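PDB 3EY5: acetyltransferase-like, GNAT family from Bacteroides thetaiotaomicron, which probably transfers an acetyl group to an amine of a substrate not yet identified, as a member of the GNAT family of N-acetyltransferases. Local coordinates for residues Q8-T11 / Q16-K19; E33-E38 / Y75-A80; I55-L60 / G88-R93; R120-Y125 / Y152-G157; P140-G145 / I175-K180. One frame throughout, in Å; residues are numbered along the deposited sequence.

Interaction 1 (Q8-T11 / Q16-K19); sequences QPIT and QHYK
Ile10 packs its delta-methyl against the start of the His17 side chain, and this is the tight part of the contact. Ile10 CD1 lies 3.6 Å from His17 CB, and the same methyl is equally close to His17 CD2, so it covers the root of the imidazole obliquely. The two side chains cross at about a right angle. With CG anti to its carbonyl carbon (chi1 -60°), the His17 ring turns past Ile10 and meets Phe56 of strand 50-57 edge-to-face. Contact is looser around Tyr18. There Ile10 CG2 approaches the ring edge at CD1 from 4.4 Å, and Thr11 O stands 3.8 Å from Tyr18 CB; the ring itself packs on Leu40, Arg41 and Thr44 of helix 37-46. Thr11, partly open to solvent, has its CB turned away from the helix. Strand 6-9, a short loop and helix 15-28 form the beta-alpha unit with which the GNAT fold begins.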
# COMPACT_ATOMS: atom_id res chain seq x y z
N GLN A 8 2.75 -3.76 13.65
CA GLN A 8 2.14 -4.92 14.26
C GLN A 8 0.87 -5.42 13.56
O GLN A 8 -0.11 -4.67 13.42
CB GLN A 8 2.00 -4.76 15.78
CG GLN A 8 0.93 -3.82 16.30
CD GLN A 8 0.41 -4.33 17.67
OE1 GLN A 8 -0.35 -5.30 17.73
NE2 GLN A 8 0.83 -3.68 18.76
N PRO A 9 0.93 -6.67 13.08
CA PRO A 9 -0.21 -7.29 12.41
C PRO A 9 -1.45 -7.14 13.28
O PRO A 9 -1.38 -7.16 14.51
CB PRO A 9 0.20 -8.76 12.30
CG PRO A 9 1.70 -8.72 12.28
CD PRO A 9 2.12 -7.56 13.10
N ILE A 10 -2.59 -6.97 12.63
CA ILE A 10 -3.79 -6.72 13.37
C ILE A 10 -4.90 -7.58 12.82
O ILE A 10 -4.93 -7.89 11.63
CB ILE A 10 -4.09 -5.19 13.40
CG1 ILE A 10 -4.47 -4.75 14.79
CG2 ILE A 10 -5.02 -4.67 12.28
CD1 ILE A 10 -3.25 -4.30 15.54
N THR A 11 -5.77 -8.03 13.71
CA THR A 11 -7.01 -8.67 13.31
C THR A 11 -8.19 -7.77 13.71
O THR A 11 -8.04 -6.82 14.47
CB THR A 11 -7.15 -10.15 13.86
OG1 THR A 11 -6.52 -10.27 15.15
CG2 THR A 11 -6.49 -11.14 12.89
N GLN A 16 -9.97 -1.92 19.04
CA GLN A 16 -9.51 -0.52 19.04
C GLN A 16 -8.59 -0.19 17.87
O GLN A 16 -8.76 0.84 17.19
CB GLN A 16 -8.83 -0.12 20.36
CG GLN A 16 -7.87 1.08 20.21
CD GLN A 16 -7.60 1.79 21.52
OE1 GLN A 16 -7.98 2.95 21.69
NE2 GLN A 16 -6.93 1.11 22.45
N HIS A 17 -7.63 -1.07 17.63
CA HIS A 17 -6.70 -0.86 16.54
C HIS A 17 -7.37 -0.99 15.19
O HIS A 17 -7.07 -0.20 14.29
CB HIS A 17 -5.52 -1.80 16.64
CG HIS A 17 -4.75 -1.64 17.91
ND1 HIS A 17 -4.67 -0.45 18.59
CD2 HIS A 17 -4.00 -2.53 18.61
CE1 HIS A 17 -3.91 -0.61 19.66
NE2 HIS A 17 -3.49 -1.86 19.70
N TYR A 18 -8.26 -1.95 15.04
CA TYR A 18 -8.88 -2.13 13.73
C TYR A 18 -9.76 -0.95 13.33
O TYR A 18 -9.75 -0.51 12.16
CB TYR A 18 -9.64 -3.44 13.59
CG TYR A 18 -10.11 -3.69 12.16
CD1 TYR A 18 -9.31 -4.41 11.26
CD2 TYR A 18 -11.34 -3.19 11.71
CE1 TYR A 18 -9.74 -4.63 9.95
CE2 TYR A 18 -11.77 -3.40 10.42
CZ TYR A 18 -10.99 -4.12 9.55
OH TYR A 18 -11.44 -4.32 8.26
N LYS A 19 -10.51 -0.44 14.30
CA LYS A 19 -11.36 0.73 14.10
C LYS A 19 -10.51 1.96 13.79
O LYS A 19 -10.89 2.77 12.94
CB LYS A 19 -12.22 0.99 15.34
CG LYS A 19 -13.53 1.71 15.04
CD LYS A 19 -14.47 1.63 16.23
CE LYS A 19 -15.89 2.11 15.87
NZ LYS A 19 -16.78 1.01 15.37

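Interaction 2 (E33-E38 / Y75-A80); sequences EYRELE and YVEHFA
His78 and Glu77 reach across to the loop 33-36, which leads into helix 37-46, through different first torsions: CG of Glu77 is anti to its backbone N (chi1 -151°), whereas CG of His78 is anti to its carbonyl carbon (chi1 -64°). Both side chains can face the same loop because the two residues form a classic beta bulge opposite Thr66, in strand 74-81 of the central GNAT sheet. The imidazole donates from NE2 to Glu33 O, 2.8 Å away; the donor lies in the carbonyl plane, and the oxygen is tilted only slightly from the ring plane. This bond helps to fix the rotation of the ring and satisfies a backbone carbonyl of the loop. Tyr34 CB packs obliquely on the ring at CE1, while the tyrosine ring leads away toward Leu25 and Val26 of helix 15-28. Arg35, bent at chi3, brings NH2 to Glu77 OE2 in a salt bridge whose hydrogen bond is weak, the guanidinium and carboxylate planes being 72° apart. Stronger partners hold the two groups: Val176 O accepts from Arg35 NH2, and Tyr142 OH bonds to Glu77 OE2. Trp68 NE1 bonds to the other carboxylate oxygen. At the far end of the loop Glu36 is the N-cap of helix 37-46: its OE1 accepts from Glu38 N at 3.2 Å, from above the carboxylate plane.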
# COMPACT_ATOMS: atom_id res chain seq x y z
N GLU A 33 -11.48 3.96 -3.86
CA GLU A 33 -10.07 3.53 -3.80
C GLU A 33 -9.73 2.52 -2.73
O GLU A 33 -8.55 2.28 -2.44
CB GLU A 33 -9.14 4.72 -3.67
CG GLU A 33 -8.97 5.40 -5.00
CD GLU A 33 -8.05 6.59 -4.92
OE1 GLU A 33 -6.86 6.43 -4.55
OE2 GLU A 33 -8.55 7.68 -5.24
N TYR A 34 -10.73 1.90 -2.15
CA TYR A 34 -10.43 0.73 -1.31
C TYR A 34 -11.60 -0.19 -1.40
O TYR A 34 -12.66 0.20 -1.83
CB TYR A 34 -10.12 1.13 0.15
CG TYR A 34 -11.14 2.07 0.74
CD1 TYR A 34 -12.29 1.60 1.37
CD2 TYR A 34 -10.97 3.46 0.62
CE1 TYR A 34 -13.25 2.48 1.89
CE2 TYR A 34 -11.93 4.35 1.13
CZ TYR A 34 -13.05 3.85 1.76
OH TYR A 34 -13.96 4.72 2.27
N ARG A 35 -11.43 -1.43 -1.00
CA ARG A 35 -12.54 -2.35 -1.14
C ARG A 35 -13.65 -2.04 -0.13
O ARG A 35 -13.44 -1.31 0.82
CB ARG A 35 -12.06 -3.80 -1.09
CG ARG A 35 -11.22 -4.14 0.12
CD ARG A 35 -10.68 -5.57 -0.05
NE ARG A 35 -9.36 -5.63 -0.70
CZ ARG A 35 -9.12 -6.13 -1.91
NH1 ARG A 35 -10.12 -6.59 -2.64
NH2 ARG A 35 -7.88 -6.16 -2.39
N GLU A 36 -14.83 -2.59 -0.37
CA GLU A 36 -15.93 -2.49 0.58
C GLU A 36 -15.44 -2.91 1.98
O GLU A 36 -14.68 -3.86 2.13
CB GLU A 36 -17.16 -3.30 0.13
CG GLU A 36 -18.52 -2.60 0.46
CD GLU A 36 -18.57 -2.00 1.90
OE1 GLU A 36 -18.96 -2.74 2.87
OE2 GLU A 36 -18.20 -0.79 2.07
N LEU A 37 -15.89 -2.18 3.00
CA LEU A 37 -15.37 -2.37 4.34
C LEU A 37 -15.64 -3.78 4.86
O LEU A 37 -14.73 -4.45 5.35
CB LEU A 37 -15.88 -1.29 5.28
CG LEU A 37 -15.31 0.12 5.03
CD1 LEU A 37 -15.60 0.98 6.29
CD2 LEU A 37 -13.79 0.11 4.73
N GLU A 38 -16.88 -4.26 4.70
CA GLU A 38 -17.18 -5.65 5.09
C GLU A 38 -16.19 -6.64 4.49
O GLU A 38 -15.86 -7.62 5.14
CB GLU A 38 -18.64 -6.07 4.78
CG GLU A 38 -19.10 -7.29 5.66
CD GLU A 38 -20.17 -8.21 5.04
OE1 GLU A 38 -20.72 -7.87 3.97
OE2 GLU A 38 -20.47 -9.28 5.64
N TYR A 75 3.58 -6.52 -1.94
CA TYR A 75 2.80 -5.47 -2.59
C TYR A 75 2.12 -4.63 -1.53
O TYR A 75 1.34 -5.18 -0.71
CB TYR A 75 1.72 -6.06 -3.51
CG TYR A 75 0.81 -4.99 -4.05
CD1 TYR A 75 1.31 -3.96 -4.86
CD2 TYR A 75 -0.56 -4.99 -3.75
CE1 TYR A 75 0.48 -2.97 -5.35
CE2 TYR A 75 -1.41 -4.00 -4.25
CZ TYR A 75 -0.86 -2.99 -5.04
OH TYR A 75 -1.67 -2.00 -5.58
N VAL A 76 2.42 -3.33 -1.51
CA VAL A 76 1.80 -2.45 -0.53
C VAL A 76 0.46 -1.94 -1.09
O VAL A 76 0.41 -1.22 -2.12
CB VAL A 76 2.74 -1.29 -0.07
CG1 VAL A 76 1.94 -0.30 0.75
CG2 VAL A 76 3.95 -1.85 0.76
N GLU A 77 -0.64 -2.34 -0.45
CA GLU A 77 -1.95 -1.95 -0.98
C GLU A 77 -2.34 -0.55 -0.47
O GLU A 77 -2.51 0.38 -1.27
CB GLU A 77 -3.01 -3.02 -0.65
CG GLU A 77 -4.14 -3.07 -1.67
CD GLU A 77 -5.32 -3.93 -1.22
OE1 GLU A 77 -5.12 -4.83 -0.40
OE2 GLU A 77 -6.46 -3.70 -1.67
N HIS A 78 -2.44 -0.37 0.84
CA HIS A 78 -2.62 0.98 1.35
C HIS A 78 -1.65 1.30 2.44
O HIS A 78 -1.21 0.44 3.18
CB HIS A 78 -4.01 1.20 1.88
CG HIS A 78 -5.07 1.08 0.85
ND1 HIS A 78 -5.86 -0.04 0.72
CD2 HIS A 78 -5.45 1.91 -0.14
CE1 HIS A 78 -6.69 0.12 -0.29
NE2 HIS A 78 -6.47 1.30 -0.82
N PHE A 79 -1.35 2.58 2.51
CA PHE A 79 -0.39 3.05 3.43
C PHE A 79 -0.80 4.49 3.78
O PHE A 79 -0.90 5.32 2.88
CB PHE A 79 0.98 3.02 2.77
CG PHE A 79 2.04 3.67 3.56
CD1 PHE A 79 2.71 4.79 3.05
CD2 PHE A 79 2.39 3.18 4.81
CE1 PHE A 79 3.72 5.44 3.81
CE2 PHE A 79 3.40 3.80 5.57
CZ PHE A 79 4.07 4.92 5.07
N ALA A 80 -1.02 4.77 5.06
CA ALA A 80 -1.37 6.12 5.49
C ALA A 80 -0.96 6.37 6.93
O ALA A 80 -1.03 5.48 7.78
CB ALA A 80 -2.88 6.38 5.30

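Interaction 3 (I55-L60 / G88-R93); sequences IFDDDL and GGYGKR
Asp57 reaches from the end of strand 50-57 to Tyr90 and Arg93 on the first turn of helix 90-101. Its CB lies in the plane of the Tyr90 ring, at the edge, 4.0 Å from CE1. Placing CG anti to the backbone N (chi1 178°) sends the carboxylate out between the tyrosine and the arginine. OD2 stays beside the phenol, 3.7 Å from Tyr90 OH, a packing distance, with the carboxylate nearly perpendicular to the ring. OD1 takes the salt bridge, accepting from Arg93 NH1 at 2.7 Å with an N-H...O angle of 152°. The donor comes from above the carboxylate plane, and the carboxylate and guanidinium planes are 87° apart, a geometry consistent with a single bond from NH1 rather than a paired one. Asp57 also opens a type II' turn, closed by paired backbone bonds with Leu60, that joins strands 50-57 and 60-69 as a beta hairpin of the GNAT sheet. An asparagine here would probably leave the Arg93 charge without its counter-ion in this contact. Gly89 is the N-cap of the helix, and its positive phi would jam a side chain against the preceding carbonyl. Tyr90 also packs on Ile62 of the second hairpin strand.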
# COMPACT_ATOMS: atom_id res chain seq x y z
N ILE A 55 0.78 0.93 12.62
CA ILE A 55 2.12 1.44 12.74
C ILE A 55 2.17 2.20 14.08
O ILE A 55 1.33 3.06 14.34
CB ILE A 55 2.47 2.37 11.57
CG1 ILE A 55 2.36 1.62 10.21
CG2 ILE A 55 3.85 2.92 11.74
CD1 ILE A 55 2.35 2.55 9.08
N PHE A 56 3.15 1.86 14.91
CA PHE A 56 3.33 2.54 16.18
C PHE A 56 4.56 3.41 16.21
O PHE A 56 5.56 3.11 15.59
CB PHE A 56 3.45 1.53 17.30
CG PHE A 56 2.18 0.83 17.62
CD1 PHE A 56 1.82 -0.34 16.95
CD2 PHE A 56 1.34 1.32 18.61
CE1 PHE A 56 0.63 -0.99 17.27
CE2 PHE A 56 0.15 0.67 18.92
CZ PHE A 56 -0.20 -0.48 18.25
N ASP A 57 4.47 4.51 16.95
CA ASP A 57 5.67 5.23 17.40
C ASP A 57 5.67 5.05 18.91
O ASP A 57 4.99 5.75 19.65
CB ASP A 57 5.64 6.69 16.94
CG ASP A 57 6.84 7.49 17.42
OD1 ASP A 57 8.00 7.10 17.14
OD2 ASP A 57 6.62 8.54 18.08
N ASP A 58 6.41 4.04 19.34
CA ASP A 58 6.32 3.42 20.66
C ASP A 58 4.99 2.74 20.84
O ASP A 58 4.70 1.76 20.17
CB ASP A 58 6.57 4.42 21.78
CG ASP A 58 7.96 4.97 21.75
OD1 ASP A 58 8.23 5.94 22.50
OD2 ASP A 58 8.78 4.43 20.96
N ASP A 59 4.19 3.26 21.74
CA ASP A 59 2.86 2.73 21.93
C ASP A 59 1.81 3.71 21.37
O ASP A 59 0.61 3.57 21.64
CB ASP A 59 2.63 2.47 23.41
CG ASP A 59 2.72 3.73 24.25
OD1 ASP A 59 3.72 3.90 24.98
OD2 ASP A 59 1.78 4.55 24.16
N LEU A 60 2.28 4.70 20.60
CA LEU A 60 1.37 5.63 19.91
C LEU A 60 1.04 5.09 18.50
O LEU A 60 1.92 4.99 17.65
CB LEU A 60 1.97 7.04 19.81
CG LEU A 60 1.07 8.29 19.74
CD1 LEU A 60 1.72 9.37 18.89
CD2 LEU A 60 -0.33 8.02 19.23
N GLY A 88 5.61 16.25 10.36
CA GLY A 88 6.32 15.81 11.57
C GLY A 88 7.47 14.81 11.35
O GLY A 88 8.17 14.47 12.31
N GLY A 89 7.66 14.36 10.11
CA GLY A 89 8.79 13.48 9.74
C GLY A 89 8.42 12.00 9.70
O GLY A 89 9.26 11.15 9.42
N TYR A 90 7.16 11.70 9.99
CA TYR A 90 6.72 10.33 10.15
C TYR A 90 6.72 9.52 8.83
O TYR A 90 6.97 8.31 8.86
CB TYR A 90 5.36 10.26 10.83
CG TYR A 90 5.40 10.60 12.30
CD1 TYR A 90 5.57 9.61 13.27
CD2 TYR A 90 5.25 11.93 12.72
CE1 TYR A 90 5.61 9.94 14.63
CE2 TYR A 90 5.28 12.27 14.05
CZ TYR A 90 5.46 11.28 15.01
OH TYR A 90 5.50 11.65 16.33
N GLY A 91 6.43 10.20 7.71
CA GLY A 91 6.44 9.57 6.39
C GLY A 91 7.79 8.92 6.11
O GLY A 91 7.88 7.73 5.81
N LYS A 92 8.83 9.73 6.24
CA LYS A 92 10.20 9.28 6.07
C LYS A 92 10.60 8.22 7.10
O LYS A 92 11.10 7.15 6.73
CB LYS A 92 11.12 10.50 6.11
CG LYS A 92 12.42 10.29 6.81
CD LYS A 92 12.85 11.53 7.60
CE LYS A 92 13.54 12.57 6.72
NZ LYS A 92 13.86 13.88 7.41
N ARG A 93 10.38 8.51 8.38
CA ARG A 93 10.67 7.55 9.45
C ARG A 93 9.95 6.20 9.19
O ARG A 93 10.55 5.15 9.32
CB ARG A 93 10.22 8.10 10.81
CG ARG A 93 11.15 9.11 11.46
CD ARG A 93 10.72 9.36 12.92
NE ARG A 93 11.23 8.34 13.85
CZ ARG A 93 10.63 7.97 14.98
NH1 ARG A 93 9.47 8.52 15.32
NH2 ARG A 93 11.18 7.05 15.77

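Interaction 4 (R120-Y125 / Y152-G157); sequences RRINFY and YLMVHG
Met154, present as selenomethionine, projects from strand 149-156 into the angle between Ile122 and Tyr125 on helix 116-127. This is helix-on-sheet packing in the C-terminal half of the GNAT fold, with the two helix residues one turn apart and the CB atoms of both pointing toward the strand. CG of Met154 is anti to its carbonyl carbon and the chain runs on extended to the selenium, then bends at chi3 (73°), turning the terminal methyl toward Tyr125 CB and the backbone of Ile122. The selenium consequently meets both helix residues: SE is 3.7 Å from Tyr125 CB and 4.1 Å from Ile122 CG1, the isoleucine and methionine chains crossing obliquely. Against the Tyr125 ring the selenium makes an oblique Met-aromatic contact, 5.2 Å from the centroid and 58° off the ring normal. It therefore sits neither squarely over the face nor at the edge. The phenol itself leads away from the strand, and one of its faces is covered by Phe124 CD2 of the same helix. Leu108 and Val110 of strand 106-110 and Leu132 of strand 131-134 also pack on Met154, adding to the apolar surroundings of the buried side chain. Ile122 in turn touches Val110 and Pro113. Past the selenium, the methyl CE lies 3.8 Å from Tyr125 CB and 4.0 Å from the backbone oxygen of Ile122.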
# COMPACT_ATOMS: atom_id res chain seq x y z
N ARG A 120 5.35 15.16 -6.63
CA ARG A 120 5.98 15.16 -5.32
C ARG A 120 6.04 13.77 -4.66
O ARG A 120 7.05 13.41 -4.02
CB ARG A 120 5.29 16.17 -4.39
CG ARG A 120 6.06 17.48 -4.22
CD ARG A 120 5.50 18.62 -5.06
NE ARG A 120 5.98 18.61 -6.43
CZ ARG A 120 5.94 19.66 -7.26
NH1 ARG A 120 6.40 19.54 -8.50
NH2 ARG A 120 5.43 20.82 -6.84
N ARG A 121 4.96 12.99 -4.80
CA ARG A 121 4.90 11.64 -4.22
C ARG A 121 5.98 10.78 -4.86
O ARG A 121 6.66 10.07 -4.19
CB ARG A 121 3.55 10.93 -4.47
CG ARG A 121 2.24 11.59 -3.99
CD ARG A 121 2.31 12.20 -2.59
NE ARG A 121 1.97 11.28 -1.50
CZ ARG A 121 1.01 11.49 -0.61
NH1 ARG A 121 0.27 12.60 -0.66
NH2 ARG A 121 0.79 10.60 0.36
N ILE A 122 6.13 10.87 -6.18
CA ILE A 122 7.14 10.07 -6.87
C ILE A 122 8.54 10.47 -6.40
O ILE A 122 9.34 9.59 -6.05
CB ILE A 122 6.95 10.11 -8.40
CG1 ILE A 122 5.76 9.22 -8.75
CG2 ILE A 122 8.17 9.59 -9.11
CD1 ILE A 122 5.09 9.58 -9.97
N ASN A 123 8.85 11.77 -6.34
CA ASN A 123 10.17 12.16 -5.81
C ASN A 123 10.37 11.77 -4.34
O ASN A 123 11.48 11.38 -3.94
CB ASN A 123 10.48 13.64 -6.07
CG ASN A 123 10.58 13.94 -7.58
OD1 ASN A 123 11.32 13.28 -8.29
ND2 ASN A 123 9.83 14.90 -8.05
N PHE A 124 9.32 11.86 -3.54
CA PHE A 124 9.42 11.36 -2.19
C PHE A 124 9.84 9.86 -2.20
O PHE A 124 10.82 9.47 -1.57
CB PHE A 124 8.13 11.58 -1.43
CG PHE A 124 8.07 10.85 -0.15
CD1 PHE A 124 8.64 11.38 0.98
CD2 PHE A 124 7.45 9.61 -0.07
CE1 PHE A 124 8.58 10.69 2.19
CE2 PHE A 124 7.38 8.91 1.14
CZ PHE A 124 7.96 9.44 2.27
N TYR A 125 9.15 9.03 -2.97
CA TYR A 125 9.51 7.62 -2.96
C TYR A 125 10.90 7.34 -3.55
O TYR A 125 11.61 6.44 -3.05
CB TYR A 125 8.45 6.78 -3.64
CG TYR A 125 7.19 6.60 -2.81
CD1 TYR A 125 7.22 5.86 -1.64
CD2 TYR A 125 5.97 7.17 -3.19
CE1 TYR A 125 6.11 5.68 -0.87
CE2 TYR A 125 4.81 6.98 -2.42
CZ TYR A 125 4.90 6.24 -1.26
OH TYR A 125 3.79 6.03 -0.47
N TYR A 152 1.55 4.14 -11.95
CA TYR A 152 2.86 3.56 -12.21
C TYR A 152 3.16 2.70 -11.03
O TYR A 152 2.71 2.97 -9.91
CB TYR A 152 3.95 4.64 -12.32
CG TYR A 152 3.98 5.37 -13.65
CD1 TYR A 152 3.60 4.70 -14.85
CD2 TYR A 152 4.42 6.69 -13.73
CE1 TYR A 152 3.65 5.36 -16.09
CE2 TYR A 152 4.47 7.35 -14.95
CZ TYR A 152 4.09 6.70 -16.11
OH TYR A 152 4.12 7.36 -17.31
N LEU A 153 3.95 1.68 -11.26
CA LEU A 153 4.48 0.90 -10.13
C LEU A 153 5.83 1.49 -9.75
O LEU A 153 6.54 2.05 -10.58
CB LEU A 153 4.67 -0.56 -10.51
CG LEU A 153 3.46 -1.39 -10.93
CD1 LEU A 153 4.01 -2.79 -11.32
CD2 LEU A 153 2.40 -1.49 -9.77
N MSE A 154 6.16 1.34 -8.48
CA MSE A 154 7.44 1.79 -7.98
C MSE A 154 7.95 0.67 -7.12
O MSE A 154 7.18 0.07 -6.37
CB MSE A 154 7.27 3.06 -7.17
CG MSE A 154 6.94 4.26 -8.02
SE MSE A 154 7.32 5.85 -7.06
CE MSE A 154 9.27 5.72 -7.18
N VAL A 155 9.24 0.38 -7.28
CA VAL A 155 9.81 -0.82 -6.69
C VAL A 155 11.05 -0.54 -5.84
O VAL A 155 11.92 0.24 -6.22
CB VAL A 155 10.12 -1.88 -7.80
CG1 VAL A 155 10.58 -3.20 -7.19
CG2 VAL A 155 8.86 -2.10 -8.62
N HIS A 156 11.13 -1.17 -4.68
CA HIS A 156 12.34 -1.06 -3.89
C HIS A 156 12.89 -2.47 -3.84
O HIS A 156 12.17 -3.40 -3.48
CB HIS A 156 12.03 -0.54 -2.47
CG HIS A 156 13.21 -0.56 -1.56
ND1 HIS A 156 14.11 0.49 -1.48
CD2 HIS A 156 13.65 -1.49 -0.68
CE1 HIS A 156 15.04 0.20 -0.59
NE2 HIS A 156 14.79 -1.00 -0.09
N GLY A 157 14.14 -2.65 -4.27
CA GLY A 157 14.77 -3.97 -4.28
C GLY A 157 15.12 -4.47 -5.68
O GLY A 157 14.93 -3.76 -6.66

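Interaction 5 (P140-G145 / I175-K180); sequences PPYKEG and IVYGVK
Tyr177 lies between Pro140 and Tyr142, which touch different parts of its ring. Pro140 CD sits over one face in a CH-pi contact, 4.0 Å from the ring centroid, and Pro140 CG packs 3.5 Å from Tyr177 CB; the opposite face is covered by Val176 CG1. Val179 CG2 closes on the same proline at CB. Tyr142 meets the far end of the ring, its CZ 3.5 Å from Tyr177 CE2, with the two ring planes at an oblique 57°. A water in the plane of both rings joins the hydroxyls, 2.6 Å from Tyr142 OH and 2.8 Å from Tyr177 OH. Farther out, Tyr177 OH is hydrogen-bonded to Tyr75 OH, and Tyr142 OH also has a partner on strand 74-81, Glu77. Gly178, past helix 161-176, is the first residue to leave helical backbone angles, with a positive phi that lets the chain turn so that Val179 reaches Pro140. An alanine in place of Tyr177 is likely to open a gap beside Pro140 and Tyr142 and leave the bridging water and Tyr75 OH without this partner. The C-terminal tail after helix 161-176 is thereby packed on the loop between strands 136-139 and 149-156, beside strand 74-81 of the central GNAT sheet.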
# COMPACT_ATOMS: atom_id res chain seq x y z
N PRO A 140 -7.00 -2.04 -11.67
CA PRO A 140 -8.38 -2.49 -11.87
C PRO A 140 -9.23 -1.86 -10.78
O PRO A 140 -8.72 -1.57 -9.72
CB PRO A 140 -8.31 -4.02 -11.65
CG PRO A 140 -6.87 -4.38 -11.82
CD PRO A 140 -6.12 -3.15 -11.26
N PRO A 141 -10.55 -1.64 -11.03
CA PRO A 141 -11.40 -0.95 -10.04
C PRO A 141 -11.69 -1.82 -8.83
O PRO A 141 -11.84 -3.04 -8.96
CB PRO A 141 -12.72 -0.75 -10.80
CG PRO A 141 -12.73 -1.84 -11.88
CD PRO A 141 -11.28 -1.98 -12.27
N TYR A 142 -11.81 -1.20 -7.66
CA TYR A 142 -12.34 -1.92 -6.51
C TYR A 142 -13.83 -2.19 -6.66
O TYR A 142 -14.31 -3.24 -6.23
CB TYR A 142 -12.08 -1.17 -5.22
CG TYR A 142 -10.66 -1.31 -4.71
CD1 TYR A 142 -10.21 -2.51 -4.16
CD2 TYR A 142 -9.76 -0.26 -4.81
CE1 TYR A 142 -8.90 -2.65 -3.69
CE2 TYR A 142 -8.40 -0.40 -4.34
CZ TYR A 142 -8.00 -1.59 -3.77
OH TYR A 142 -6.71 -1.75 -3.30
N LYS A 143 -14.59 -1.26 -7.22
CA LYS A 143 -16.01 -1.57 -7.40
C LYS A 143 -16.28 -1.81 -8.87
O LYS A 143 -15.84 -1.04 -9.71
CB LYS A 143 -16.92 -0.46 -6.85
CG LYS A 143 -16.39 0.31 -5.61
CD LYS A 143 -15.93 -0.60 -4.48
CE LYS A 143 -15.46 0.22 -3.32
NZ LYS A 143 -16.59 0.35 -2.39
N GLU A 144 -16.98 -2.91 -9.16
CA GLU A 144 -17.29 -3.25 -10.55
C GLU A 144 -17.97 -2.04 -11.21
O GLU A 144 -18.92 -1.47 -10.66
CB GLU A 144 -18.16 -4.52 -10.66
CG GLU A 144 -18.13 -5.21 -12.06
CD GLU A 144 -17.17 -6.43 -12.14
OE1 GLU A 144 -17.55 -7.47 -12.74
OE2 GLU A 144 -16.04 -6.37 -11.60
N GLY A 145 -17.45 -1.62 -12.34
CA GLY A 145 -18.04 -0.51 -13.04
C GLY A 145 -17.35 0.82 -12.83
O GLY A 145 -17.59 1.72 -13.60
N ILE A 175 -4.92 -11.50 -8.08
CA ILE A 175 -5.01 -11.78 -6.65
C ILE A 175 -5.51 -10.63 -5.82
O ILE A 175 -6.32 -10.82 -4.91
CB ILE A 175 -3.67 -12.27 -6.09
CG1 ILE A 175 -3.29 -13.56 -6.81
CG2 ILE A 175 -3.82 -12.55 -4.56
CD1 ILE A 175 -1.84 -13.70 -7.13
N VAL A 176 -5.06 -9.42 -6.13
CA VAL A 176 -5.47 -8.31 -5.29
C VAL A 176 -6.81 -7.72 -5.75
O VAL A 176 -7.66 -7.35 -4.94
CB VAL A 176 -4.35 -7.26 -5.20
CG1 VAL A 176 -4.85 -6.01 -4.51
CG2 VAL A 176 -3.14 -7.86 -4.45
N TYR A 177 -6.96 -7.64 -7.06
CA TYR A 177 -8.07 -6.91 -7.66
C TYR A 177 -9.17 -7.81 -8.22
O TYR A 177 -10.24 -7.32 -8.59
CB TYR A 177 -7.54 -5.91 -8.69
CG TYR A 177 -6.68 -4.87 -7.99
CD1 TYR A 177 -5.31 -4.94 -8.04
CD2 TYR A 177 -7.26 -3.83 -7.27
CE1 TYR A 177 -4.51 -4.01 -7.40
CE2 TYR A 177 -6.48 -2.90 -6.59
CZ TYR A 177 -5.09 -3.00 -6.67
OH TYR A 177 -4.27 -2.09 -6.03
N GLY A 178 -8.91 -9.12 -8.21
CA GLY A 178 -9.90 -10.12 -8.59
C GLY A 178 -10.32 -10.06 -10.04
O GLY A 178 -11.45 -10.43 -10.38
N VAL A 179 -9.42 -9.60 -10.91
CA VAL A 179 -9.62 -9.69 -12.37
C VAL A 179 -9.65 -11.15 -12.86
O VAL A 179 -8.87 -11.99 -12.37
CB VAL A 179 -8.57 -8.84 -13.16
CG1 VAL A 179 -8.58 -9.17 -14.66
CG2 VAL A 179 -8.81 -7.37 -12.92
N LYS A 180 -10.56 -11.43 -13.80
CA LYS A 180 -10.69 -12.68 -14.56
C LYS A 180 -11.16 -13.84 -13.70
O LYS A 180 -12.34 -13.89 -13.34
CB LYS A 180 -9.42 -13.04 -15.37
CG LYS A 180 -8.53 -14.13 -14.76
CD LYS A 180 -7.06 -13.95 -15.19
CE LYS A 180 -6.33 -15.29 -15.38
NZ LYS A 180 -6.38 -16.21 -14.20
O HOH W 1 -4.76 -0.23 -3.98

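How the interactions relate
From the N terminus, interaction 1 closes the short loop between strand 6-9 and helix 15-28. Interaction 2 then spans from the loop before helix 37-46 to strand 74-81, and interaction 3 crosses it, running from the hairpin at 55-60 to helix 90-101. Interaction 4 ties helix 116-127 to strand 149-156; interaction 5 crosses that one, joining the 140-145 loop to the C-terminal tail. Interactions 1 and 3 meet through Phe56, and Phe79 touches both Ile55 of interaction 3 and Tyr125 of interaction 4. Interactions 2 and 5, in series along the chain, share probable hydrogen bonds, Glu77 to Tyr142 and Tyr75 to Tyr177, linking sheet to tail.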